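Local coordinates for protein TetR-like transcriptional regulator (Rhodococcus, PDB 3F1B) that probably acts as a DNA-binding transcription factor of the TetR family, recognising regulatory DNA through an N-terminal helix-turn-helix domain, at residues A[159-164]-A[188-193]; A[17-22]-A[53-58]; A[78-83]-A[92-97]. All coordinates share one frame; numbering follows the deposited sequence.

Interaction 1: residues A[159-164]-A[188-193]; sequences IALVGA and SLAWRG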
ATOM      1  N   ILE A 159      -2.553   9.937  -9.286  1.00 34.63           N
ATOM      2  CA  ILE A 159      -2.374   9.288  -7.999  1.00 32.96           C
ATOM      3  C   ILE A 159      -3.486   8.282  -7.823  1.00 33.83           C
ATOM      4  O   ILE A 159      -3.236   7.161  -7.387  1.00 33.04           O
ATOM      5  CB  ILE A 159      -2.465  10.329  -6.855  1.00 33.23           C
ATOM      6  CG1 ILE A 159      -1.258  11.294  -6.902  1.00 31.69           C
ATOM      7  CG2 ILE A 159      -2.532   9.642  -5.490  1.00 28.92           C
ATOM      8  CD1 ILE A 159      -1.556  12.791  -6.356  1.00 31.30           C
ATOM      9  N   ALA A 160      -4.731   8.689  -8.113  1.00 34.05           N
ATOM     10  CA  ALA A 160      -5.853   7.759  -8.014  1.00 34.25           C
ATOM     11  C   ALA A 160      -5.672   6.515  -8.921  1.00 36.24           C
ATOM     12  O   ALA A 160      -5.973   5.402  -8.475  1.00 36.26           O
ATOM     13  CB  ALA A 160      -7.105   8.451  -8.380  1.00 33.09           C
ATOM     14  N   LEU A 161      -5.239   6.707 -10.182  1.00 37.56           N
ATOM     15  CA  LEU A 161      -4.967   5.604 -11.134  1.00 40.08           C
ATOM     16  C   LEU A 161      -3.848   4.660 -10.640  1.00 41.75           C
ATOM     17  O   LEU A 161      -3.892   3.431 -10.834  1.00 43.41           O
ATOM     18  CB  LEU A 161      -4.525   6.195 -12.478  1.00 40.44           C
ATOM     19  CG  LEU A 161      -4.752   5.502 -13.862  1.00 46.31           C
ATOM     20  CD1 LEU A 161      -3.578   5.614 -14.827  1.00 45.48           C
ATOM     21  CD2 LEU A 161      -5.305   4.005 -13.869  1.00 44.73           C
ATOM     22  N   VAL A 162      -2.823   5.207  -9.993  1.00 41.50           N
ATOM     23  CA  VAL A 162      -1.724   4.357  -9.512  1.00 41.75           C
ATOM     24  C   VAL A 162      -2.149   3.553  -8.288  1.00 41.90           C
ATOM     25  O   VAL A 162      -1.820   2.347  -8.154  1.00 42.71           O
ATOM     26  CB  VAL A 162      -0.453   5.187  -9.199  1.00 42.13           C
ATOM     27  CG1 VAL A 162       0.604   4.350  -8.409  1.00 42.58           C
ATOM     28  CG2 VAL A 162       0.153   5.697 -10.537  1.00 42.59           C
ATOM     29  N   GLY A 163      -2.880   4.226  -7.401  1.00 39.81           N
ATOM     30  CA  GLY A 163      -3.438   3.572  -6.262  1.00 39.13           C
ATOM     31  C   GLY A 163      -4.375   2.479  -6.700  1.00 38.56           C
ATOM     32  O   GLY A 163      -4.367   1.415  -6.126  1.00 38.82           O
ATOM     33  N   ALA A 164      -5.203   2.754  -7.703  1.00 38.79           N
ATOM     34  CA  ALA A 164      -6.128   1.743  -8.228  1.00 39.24           C
ATOM     35  C   ALA A 164      -5.371   0.542  -8.849  1.00 38.93           C
ATOM     36  O   ALA A 164      -5.712  -0.582  -8.598  1.00 39.19           O
ATOM     37  CB  ALA A 164      -7.108   2.384  -9.243  1.00 37.81           C
ATOM     38  N   SER A 188     -10.106   2.714 -18.477  1.00 54.77           N
ATOM     39  CA  SER A 188     -11.268   3.607 -18.532  1.00 56.61           C
ATOM     40  C   SER A 188     -11.429   4.475 -17.265  1.00 57.05           C
ATOM     41  O   SER A 188     -11.901   5.597 -17.325  1.00 57.04           O
ATOM     42  CB  SER A 188     -12.541   2.840 -18.877  1.00 56.37           C
ATOM     43  OG  SER A 188     -12.925   2.009 -17.802  1.00 57.49           O
ATOM     44  N   LEU A 189     -11.020   3.958 -16.123  1.00 57.84           N
ATOM     45  CA  LEU A 189     -10.885   4.797 -14.951  1.00 59.44           C
ATOM     46  C   LEU A 189     -10.035   6.027 -15.294  1.00 60.39           C
ATOM     47  O   LEU A 189     -10.317   7.127 -14.846  1.00 61.03           O
ATOM     48  CB  LEU A 189     -10.223   3.982 -13.865  1.00 59.21           C
ATOM     49  CG  LEU A 189      -9.866   4.554 -12.507  1.00 60.48           C
ATOM     50  CD1 LEU A 189      -9.611   3.371 -11.604  1.00 61.70           C
ATOM     51  CD2 LEU A 189      -8.653   5.498 -12.524  1.00 61.44           C
ATOM     52  N   ALA A 190      -9.005   5.832 -16.113  1.00 61.53           N
ATOM     53  CA  ALA A 190      -8.040   6.871 -16.428  1.00 61.68           C
ATOM     54  C   ALA A 190      -8.616   7.870 -17.426  1.00 62.34           C
ATOM     55  O   ALA A 190      -8.447   9.077 -17.256  1.00 61.42           O
ATOM     56  CB  ALA A 190      -6.779   6.267 -16.977  1.00 61.51           C
ATOM     57  N   TRP A 191      -9.272   7.374 -18.476  1.00 63.12           N
ATOM     58  CA  TRP A 191      -9.833   8.278 -19.513  1.00 64.15           C
ATOM     59  C   TRP A 191     -11.262   8.785 -19.199  1.00 64.93           C
ATOM     60  O   TRP A 191     -11.707   9.788 -19.771  1.00 65.31           O
ATOM     61  CB  TRP A 191      -9.720   7.680 -20.928  1.00 63.54           C
ATOM     62  CG  TRP A 191      -8.309   7.255 -21.298  1.00 63.30           C
ATOM     63  CD1 TRP A 191      -7.884   5.979 -21.579  1.00 61.79           C
ATOM     64  CD2 TRP A 191      -7.139   8.099 -21.411  1.00 63.36           C
ATOM     65  NE1 TRP A 191      -6.535   5.978 -21.862  1.00 62.59           N
ATOM     66  CE2 TRP A 191      -6.051   7.261 -21.762  1.00 63.46           C
ATOM     67  CE3 TRP A 191      -6.906   9.474 -21.252  1.00 63.68           C
ATOM     68  CZ2 TRP A 191      -4.742   7.761 -21.959  1.00 64.12           C
ATOM     69  CZ3 TRP A 191      -5.601   9.968 -21.451  1.00 64.07           C
ATOM     70  CH2 TRP A 191      -4.540   9.111 -21.802  1.00 63.78           C
ATOM     71  N   ARG A 192     -11.940   8.115 -18.264  1.00 66.01           N
ATOM     72  CA  ARG A 192     -13.295   8.481 -17.826  1.00 67.26           C
ATOM     73  C   ARG A 192     -13.454   9.073 -16.391  1.00 68.31           C
ATOM     74  O   ARG A 192     -14.385   9.818 -16.152  1.00 68.53           O
ATOM     75  CB  ARG A 192     -14.292   7.336 -18.104  1.00 67.05           C
ATOM     76  CG  ARG A 192     -14.487   6.978 -19.595  1.00 66.86           C
ATOM     77  CD  ARG A 192     -14.802   8.214 -20.511  1.00 68.31           C
ATOM     78  NE  ARG A 192     -16.213   8.652 -20.508  1.00 68.74           N
ATOM     79  CZ  ARG A 192     -17.136   8.279 -21.401  1.00 68.97           C
ATOM     80  NH1 ARG A 192     -16.816   7.449 -22.381  1.00 69.59           N
ATOM     81  NH2 ARG A 192     -18.386   8.734 -21.319  1.00 68.12           N
ATOM     82  N   GLY A 193     -12.553   8.768 -15.449  1.00 69.89           N
ATOM     83  CA  GLY A 193     -12.336   9.644 -14.273  1.00 70.89           C
ATOM     84  C   GLY A 193     -11.773  10.997 -14.738  1.00 71.88           C
ATOM     85  O   GLY A 193     -11.953  12.041 -14.094  1.00 71.88           O
TER
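The carbonyl O of Leu189 accepts a hydrogen bond from the backbone N of Gly193 at 2.8 Å within the helix, and the side chain of the same Leu189 reaches across to Leu161 and Ala164. Helices 153-173 and 179-196, which meet here, form the antiparallel pair at the end of the C-terminal domain; in TetR-family regulators such a pair typically supplies the dimer interface. The axes of the two short segments approach to 9.9 Å at 158°, and the contact between them is wholly apolar and buried. Leu189 splits its fork between two side chains of the neighbouring helix: CD1 touches Ala164 CB at 3.6 Å, while CD2 lies 3.9 Å from Leu161 CD2. With CG turned away from its backbone N (chi1 -152°), Leu161 brings its branch point and both methyls over the Ala190 methyl. An alanine in place of Leu161 would remove this fork and is likely to leave Ala190 CB and the CD2 branch of Leu189 facing a gap between the helices. Leu91 of helix 87-104 packs on both Leu161 and Ala190, closing one flank. The second subunit reaches the same helix: its Ala160 packs on Ala164 and its Leu185 on Ala160, so the intrachain pair is continued into the dimer. Ala190 CB lies 3.8 Å from Leu161 CG.

Interaction 2: residues A[17-22]-A[53-58]; sequences QQMLDA and LYYGSK
Met19, a selenomethionine in this crystal, runs from helix 12-30 to Tyr54 and Tyr55, joining the first helix of the TetR DNA-binding domain to the end of the predicted helix-turn-helix motif. Its CB already points at the 53-58 segment. CG stands opposite the carbonyl carbon (chi1 -84°), and the extended chain beyond it carries SE and CE forward to the two tyrosines. SE is where they meet: it sits obliquely against the Tyr54 ring, 4.2 Å from the centroid, and at the same time comes to the edge of the Tyr55 ring, with CE2 of Tyr55 4.0 Å away. Both are Met-aromatic contacts, yet they use different aspects of the two rings. The terminal CE comes to Tyr54 CD2 at 3.6 Å, the two side chains crossing at about a right angle. Ile46, Met50 and Leu51 also pack on Met19, so the residue is buried although Tyr54 is exposed. Leu20 extends the contact on the next position of the helix, crossing Tyr55 near its hydroxyl end, while Ala64 of helix 58-77 packs on both of these side chains. Tyr55 OH also makes a weak hydrogen bond to Glu16 OE1, and Leu20 CD2 lies 3.6 Å from this same Tyr55 OH.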
ATOM      1  N   GLN A  17      21.651 -15.610  -8.336  1.00 71.07           N
ATOM      2  CA  GLN A  17      20.267 -15.780  -8.721  1.00 69.93           C
ATOM      3  C   GLN A  17      19.568 -16.841  -7.885  1.00 68.75           C
ATOM      4  O   GLN A  17      18.369 -16.702  -7.604  1.00 69.26           O
ATOM      5  CB  GLN A  17      20.118 -16.016 -10.229  1.00 69.82           C
ATOM      6  CG  GLN A  17      18.919 -16.862 -10.677  1.00 71.31           C
ATOM      7  CD  GLN A  17      19.324 -18.293 -11.071  1.00 75.18           C
ATOM      8  OE1 GLN A  17      19.210 -18.676 -12.231  1.00 76.14           O
ATOM      9  NE2 GLN A  17      19.832 -19.071 -10.109  1.00 76.64           N
ATOM     10  N   GLN A  18      20.299 -17.863  -7.445  1.00 66.50           N
ATOM     11  CA  GLN A  18      19.692 -18.872  -6.588  1.00 64.47           C
ATOM     12  C   GLN A  18      19.372 -18.339  -5.197  1.00 63.37           C
ATOM     13  O   GLN A  18      18.341 -18.705  -4.607  1.00 63.89           O
ATOM     14  CB  GLN A  18      20.598 -20.059  -6.463  1.00 64.35           C
ATOM     15  CG  GLN A  18      20.505 -20.997  -7.591  1.00 65.32           C
ATOM     16  CD  GLN A  18      21.453 -22.157  -7.406  1.00 68.65           C
ATOM     17  OE1 GLN A  18      21.947 -22.398  -6.293  1.00 70.59           O
ATOM     18  NE2 GLN A  18      21.730 -22.876  -8.486  1.00 67.25           N
HETATM   19  N   MSE A  19      20.244 -17.471  -4.678  1.00 61.10           N
HETATM   20  CA  MSE A  19      20.076 -16.892  -3.343  1.00 58.87           C
HETATM   21  C   MSE A  19      18.964 -15.861  -3.330  1.00 57.15           C
HETATM   22  O   MSE A  19      18.255 -15.741  -2.362  1.00 57.35           O
HETATM   23  CB  MSE A  19      21.360 -16.201  -2.893  1.00 58.45           C
HETATM   24  CG  MSE A  19      22.364 -17.124  -2.273  1.00 61.98           C
HETATM   25 SE   MSE A  19      24.140 -16.319  -2.021  0.75 66.79          SE
HETATM   26  CE  MSE A  19      24.800 -17.612  -0.731  1.00 69.54           C
ATOM     27  N   LEU A  20      18.848 -15.094  -4.394  1.00 55.27           N
ATOM     28  CA  LEU A  20      17.852 -14.059  -4.490  1.00 54.28           C
ATOM     29  C   LEU A  20      16.444 -14.633  -4.733  1.00 54.32           C
ATOM     30  O   LEU A  20      15.452 -14.142  -4.166  1.00 53.04           O
ATOM     31  CB  LEU A  20      18.280 -13.000  -5.524  1.00 54.15           C
ATOM     32  CG  LEU A  20      19.502 -12.118  -5.122  1.00 51.84           C
ATOM     33  CD1 LEU A  20      20.062 -11.346  -6.296  1.00 53.71           C
ATOM     34  CD2 LEU A  20      19.262 -11.137  -3.990  1.00 52.91           C
ATOM     35  N   ASP A  21      16.360 -15.709  -5.514  1.00 54.16           N
ATOM     36  CA  ASP A  21      15.084 -16.402  -5.724  1.00 53.89           C
ATOM     37  C   ASP A  21      14.524 -16.961  -4.429  1.00 54.06           C
ATOM     38  O   ASP A  21      13.313 -16.969  -4.192  1.00 53.76           O
ATOM     39  CB  ASP A  21      15.273 -17.574  -6.689  1.00 54.06           C
ATOM     40  CG  ASP A  21      15.507 -17.130  -8.101  1.00 54.61           C
ATOM     41  OD1 ASP A  21      15.774 -17.981  -8.957  1.00 56.49           O
ATOM     42  OD2 ASP A  21      15.426 -15.919  -8.372  1.00 59.15           O
ATOM     43  N   ALA A  22      15.417 -17.477  -3.606  1.00 54.18           N
ATOM     44  CA  ALA A  22      15.029 -18.088  -2.343  1.00 54.36           C
ATOM     45  C   ALA A  22      14.650 -17.026  -1.300  1.00 54.70           C
ATOM     46  O   ALA A  22      13.821 -17.275  -0.430  1.00 54.53           O
ATOM     47  CB  ALA A  22      16.174 -18.927  -1.826  1.00 54.89           C
ATOM     48  N   LEU A  53      28.630 -14.560   3.574  1.00 51.43           N
ATOM     49  CA  LEU A  53      29.754 -14.147   2.724  1.00 51.85           C
ATOM     50  C   LEU A  53      29.297 -13.404   1.446  1.00 52.00           C
ATOM     51  O   LEU A  53      30.113 -12.789   0.779  1.00 51.57           O
ATOM     52  CB  LEU A  53      30.723 -15.321   2.390  1.00 51.66           C
ATOM     53  CG  LEU A  53      31.475 -16.053   3.509  1.00 49.79           C
ATOM     54  CD1 LEU A  53      32.228 -17.220   2.963  1.00 49.26           C
ATOM     55  CD2 LEU A  53      32.424 -15.114   4.216  1.00 50.05           C
ATOM     56  N   TYR A  54      28.006 -13.466   1.117  1.00 52.67           N
ATOM     57  CA  TYR A  54      27.476 -12.706  -0.011  1.00 54.10           C
ATOM     58  C   TYR A  54      26.689 -11.537   0.506  1.00 55.60           C
ATOM     59  O   TYR A  54      26.792 -10.439  -0.048  1.00 56.50           O
ATOM     60  CB  TYR A  54      26.609 -13.536  -0.980  1.00 53.40           C
ATOM     61  CG  TYR A  54      27.408 -14.488  -1.800  1.00 53.86           C
ATOM     62  CD1 TYR A  54      27.823 -14.170  -3.101  1.00 54.03           C
ATOM     63  CD2 TYR A  54      27.810 -15.719  -1.254  1.00 56.89           C
ATOM     64  CE1 TYR A  54      28.618 -15.090  -3.850  1.00 53.76           C
ATOM     65  CE2 TYR A  54      28.610 -16.637  -1.973  1.00 55.16           C
ATOM     66  CZ  TYR A  54      28.996 -16.334  -3.260  1.00 55.30           C
ATOM     67  OH  TYR A  54      29.757 -17.288  -3.914  1.00 56.06           O
ATOM     68  N   TYR A  55      25.905 -11.744   1.561  1.00 56.73           N
ATOM     69  CA  TYR A  55      25.038 -10.665   2.021  1.00 57.75           C
ATOM     70  C   TYR A  55      25.382 -10.057   3.363  1.00 58.70           C
ATOM     71  O   TYR A  55      25.572  -8.827   3.454  1.00 59.65           O
ATOM     72  CB  TYR A  55      23.550 -10.984   1.811  1.00 58.13           C
ATOM     73  CG  TYR A  55      23.305 -11.104   0.330  1.00 58.41           C
ATOM     74  CD1 TYR A  55      23.208  -9.944  -0.471  1.00 60.12           C
ATOM     75  CD2 TYR A  55      23.295 -12.358  -0.296  1.00 58.45           C
ATOM     76  CE1 TYR A  55      23.062 -10.029  -1.851  1.00 58.03           C
ATOM     77  CE2 TYR A  55      23.156 -12.454  -1.689  1.00 59.81           C
ATOM     78  CZ  TYR A  55      23.017 -11.277  -2.450  1.00 59.74           C
ATOM     79  OH  TYR A  55      22.844 -11.358  -3.819  1.00 64.94           O
ATOM     80  N   GLY A  56      25.523 -10.859   4.402  1.00 58.43           N
ATOM     81  CA  GLY A  56      26.139 -10.256   5.577  1.00 58.00           C
ATOM     82  C   GLY A  56      25.132  -9.775   6.588  1.00 57.80           C
ATOM     83  O   GLY A  56      25.449  -9.735   7.783  1.00 58.09           O
ATOM     84  N   SER A  57      23.926  -9.425   6.118  1.00 56.88           N
ATOM     85  CA  SER A  57      22.791  -9.200   6.998  1.00 55.80           C
ATOM     86  C   SER A  57      21.495  -9.391   6.240  1.00 55.48           C
ATOM     87  O   SER A  57      21.461  -9.285   5.002  1.00 55.75           O
ATOM     88  CB  SER A  57      22.829  -7.792   7.556  1.00 56.01           C
ATOM     89  OG  SER A  57      22.513  -6.901   6.524  1.00 55.01           O
ATOM     90  N   LYS A  58      20.424  -9.626   7.002  1.00 54.19           N
ATOM     91  CA  LYS A  58      19.079  -9.845   6.461  1.00 52.83           C
ATOM     92  C   LYS A  58      18.629  -8.704   5.583  1.00 52.41           C
ATOM     93  O   LYS A  58      18.072  -8.937   4.517  1.00 53.04           O
ATOM     94  CB  LYS A  58      18.050 -10.075   7.570  1.00 52.47           C
ATOM     95  CG  LYS A  58      16.756 -10.697   7.091  1.00 50.68           C
ATOM     96  CD  LYS A  58      15.524 -10.124   7.789  1.00 51.31           C
ATOM     97  CE  LYS A  58      15.380 -10.502   9.272  1.00 51.80           C
ATOM     98  NZ  LYS A  58      14.094  -9.954   9.901  1.00 51.89           N
TER

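Interaction 3: residues A[78-83]-A[92-97]; sequences APAGDP and RRALEG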
ATOM      1  N   ALA A  78       9.047  -1.180 -19.862  1.00 48.92           N
ATOM      2  CA  ALA A  78       9.825  -0.675 -21.015  1.00 48.79           C
ATOM      3  C   ALA A  78       9.056  -0.473 -22.374  1.00 48.84           C
ATOM      4  O   ALA A  78       9.187   0.589 -22.998  1.00 48.55           O
ATOM      5  CB  ALA A  78      11.126  -1.496 -21.210  1.00 47.76           C
ATOM      6  N   PRO A  79       8.247  -1.469 -22.827  1.00 48.82           N
ATOM      7  CA  PRO A  79       7.568  -1.238 -24.120  1.00 48.25           C
ATOM      8  C   PRO A  79       6.769   0.097 -24.200  1.00 48.46           C
ATOM      9  O   PRO A  79       6.685   0.680 -25.293  1.00 47.99           O
ATOM     10  CB  PRO A  79       6.626  -2.446 -24.250  1.00 47.83           C
ATOM     11  CG  PRO A  79       7.248  -3.517 -23.419  1.00 47.74           C
ATOM     12  CD  PRO A  79       7.901  -2.793 -22.247  1.00 48.80           C
ATOM     13  N   ALA A  80       6.213   0.570 -23.065  1.00 47.76           N
ATOM     14  CA  ALA A  80       5.522   1.881 -22.987  1.00 47.08           C
ATOM     15  C   ALA A  80       6.429   3.067 -23.288  1.00 46.98           C
ATOM     16  O   ALA A  80       5.974   4.123 -23.745  1.00 46.74           O
ATOM     17  CB  ALA A  80       4.897   2.079 -21.638  1.00 47.06           C
ATOM     18  N   GLY A  81       7.713   2.904 -22.995  1.00 47.08           N
ATOM     19  CA  GLY A  81       8.683   3.928 -23.312  1.00 46.64           C
ATOM     20  C   GLY A  81       9.041   3.981 -24.778  1.00 46.45           C
ATOM     21  O   GLY A  81       9.872   4.787 -25.152  1.00 46.98           O
ATOM     22  N   ASP A  82       8.420   3.150 -25.621  1.00 46.69           N
ATOM     23  CA  ASP A  82       8.711   3.128 -27.096  1.00 46.71           C
ATOM     24  C   ASP A  82       8.420   4.444 -27.840  1.00 46.34           C
ATOM     25  O   ASP A  82       7.637   5.267 -27.366  1.00 46.57           O
ATOM     26  CB  ASP A  82       7.955   1.987 -27.792  1.00 47.04           C
ATOM     27  CG  ASP A  82       8.817   0.770 -28.060  1.00 47.47           C
ATOM     28  OD1 ASP A  82       8.891   0.412 -29.249  1.00 48.58           O
ATOM     29  OD2 ASP A  82       9.384   0.155 -27.111  1.00 47.73           O
ATOM     30  N   PRO A  83       9.039   4.638 -29.016  1.00 45.99           N
ATOM     31  CA  PRO A  83       8.863   5.939 -29.647  1.00 45.62           C
ATOM     32  C   PRO A  83       7.701   6.058 -30.656  1.00 45.25           C
ATOM     33  O   PRO A  83       7.370   5.118 -31.389  1.00 45.17           O
ATOM     34  CB  PRO A  83      10.225   6.187 -30.340  1.00 45.50           C
ATOM     35  CG  PRO A  83      11.050   4.950 -30.116  1.00 45.45           C
ATOM     36  CD  PRO A  83      10.147   3.879 -29.629  1.00 46.06           C
ATOM     37  N   ARG A  92      -1.817   2.150 -22.023  1.00 41.53           N
ATOM     38  CA  ARG A  92      -2.185   0.757 -22.246  1.00 42.01           C
ATOM     39  C   ARG A  92      -0.973  -0.225 -22.168  1.00 41.80           C
ATOM     40  O   ARG A  92      -1.072  -1.297 -21.522  1.00 41.96           O
ATOM     41  CB  ARG A  92      -2.980   0.608 -23.533  1.00 42.13           C
ATOM     42  CG  ARG A  92      -3.291  -0.831 -23.942  1.00 44.21           C
ATOM     43  CD  ARG A  92      -4.128  -0.739 -25.239  1.00 50.73           C
ATOM     44  NE  ARG A  92      -3.706  -1.428 -26.491  1.00 55.82           N
ATOM     45  CZ  ARG A  92      -2.498  -1.915 -26.815  1.00 59.02           C
ATOM     46  NH1 ARG A  92      -2.317  -2.495 -27.998  1.00 59.83           N
ATOM     47  NH2 ARG A  92      -1.465  -1.837 -25.987  1.00 63.19           N
ATOM     48  N   ARG A  93       0.176   0.138 -22.750  1.00 40.79           N
ATOM     49  CA  ARG A  93       1.299  -0.818 -22.738  1.00 40.46           C
ATOM     50  C   ARG A  93       1.933  -0.964 -21.373  1.00 42.10           C
ATOM     51  O   ARG A  93       2.435  -2.049 -21.026  1.00 42.74           O
ATOM     52  CB  ARG A  93       2.354  -0.458 -23.751  1.00 40.52           C
ATOM     53  CG  ARG A  93       1.870  -0.592 -25.146  1.00 37.86           C
ATOM     54  CD  ARG A  93       3.052  -0.466 -26.062  1.00 40.36           C
ATOM     55  NE  ARG A  93       2.642  -0.734 -27.432  1.00 38.62           N
ATOM     56  CZ  ARG A  93       3.444  -0.730 -28.477  1.00 36.06           C
ATOM     57  NH1 ARG A  93       4.721  -0.462 -28.316  1.00 37.10           N
ATOM     58  NH2 ARG A  93       2.938  -0.989 -29.676  1.00 33.51           N
ATOM     59  N   ALA A  94       1.879   0.116 -20.586  1.00 41.66           N
ATOM     60  CA  ALA A  94       2.414   0.123 -19.252  1.00 41.73           C
ATOM     61  C   ALA A  94       1.513  -0.681 -18.336  1.00 42.35           C
ATOM     62  O   ALA A  94       1.992  -1.440 -17.498  1.00 41.54           O
ATOM     63  CB  ALA A  94       2.564   1.557 -18.730  1.00 40.92           C
ATOM     64  N   LEU A  95       0.215  -0.514 -18.513  1.00 42.61           N
ATOM     65  CA  LEU A  95      -0.744  -1.207 -17.692  1.00 43.05           C
ATOM     66  C   LEU A  95      -0.594  -2.675 -17.967  1.00 44.35           C
ATOM     67  O   LEU A  95      -0.561  -3.503 -17.053  1.00 45.08           O
ATOM     68  CB  LEU A  95      -2.164  -0.752 -18.042  1.00 42.67           C
ATOM     69  CG  LEU A  95      -2.458   0.550 -17.372  1.00 41.90           C
ATOM     70  CD1 LEU A  95      -3.811   1.004 -17.826  1.00 42.06           C
ATOM     71  CD2 LEU A  95      -2.425   0.284 -15.865  1.00 42.58           C
ATOM     72  N   GLU A  96      -0.495  -3.016 -19.241  1.00 45.78           N
ATOM     73  CA  GLU A  96      -0.397  -4.418 -19.576  1.00 47.19           C
ATOM     74  C   GLU A  96       0.913  -5.051 -19.167  1.00 47.03           C
ATOM     75  O   GLU A  96       0.909  -6.174 -18.664  1.00 48.13           O
ATOM     76  CB  GLU A  96      -0.761  -4.638 -21.022  1.00 47.93           C
ATOM     77  CG  GLU A  96      -2.285  -4.398 -21.126  1.00 51.98           C
ATOM     78  CD  GLU A  96      -2.821  -4.232 -22.536  1.00 57.73           C
ATOM     79  OE1 GLU A  96      -2.081  -4.597 -23.485  1.00 60.93           O
ATOM     80  OE2 GLU A  96      -3.986  -3.747 -22.689  1.00 59.51           O
ATOM     81  N   GLY A  97       2.027  -4.344 -19.337  1.00 46.52           N
ATOM     82  CA  GLY A  97       3.320  -4.846 -18.866  1.00 45.90           C
ATOM     83  C   GLY A  97       3.384  -5.035 -17.341  1.00 46.84           C
ATOM     84  O   GLY A  97       3.712  -6.130 -16.853  1.00 47.41           O
TER
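Arg93 lies stretched across the 3-10 turn of residues 78-81, its chain extended from CG to NE, while the methyls of Ala80 and Ala94 meet beside its base. The Ala80 methyl points at the helix and meets the Ala94 methyl, CB to CB at 3.8 Å, and Arg93 CB rests over Ala80 CA at 4.0 Å. The backbones come close here, the CA atoms of Ala80 and Arg93 being 5.0 Å apart. Further out, Arg93 CD passes the carbonyl of Pro79. The guanidinium then presents its edge to that carbonyl, with Pro79 O in its plane but 3.8 Å from Arg93 NH1, too far to bond; Pro79 O instead accepts a hydrogen bond from the backbone N of Asp82 at 3.0 Å. Asp82 approaches the same NH1 obliquely through its CB, and its OD1 stays 4.4 Å from Arg93 NH1, beyond a salt bridge although the opposite charges should still attract. The firm charge partner of Arg93 is Glu89, one turn earlier on its own helix, which takes NE. The whole is a surface interhelical connection in which the 3-10 turn after helix 58-77 folds back on helix 87-104, where TetR-family proteins pass from the DNA-binding domain to the C-terminal core.

How the interactions relate
The three contacts follow the chain from the DNA-binding end to the dimer-forming end. Interaction 2 stands apart, its centre 31 Å from that of interaction 3 and 37 Å from that of interaction 1, on the opposite side of the chain's centre from both. Helix 58-77 spans this distance: it starts beside Tyr55 and ends at the turn of interaction 3. Interactions 3 and 1 are neighbours, with centres 16 Å and nearest atoms about 5 Å apart, and do not touch. Helix 87-104 links them, since it carries Arg93 and Ala94 as well as Leu91, and Leu95 packs on Leu186 of helix 179-196.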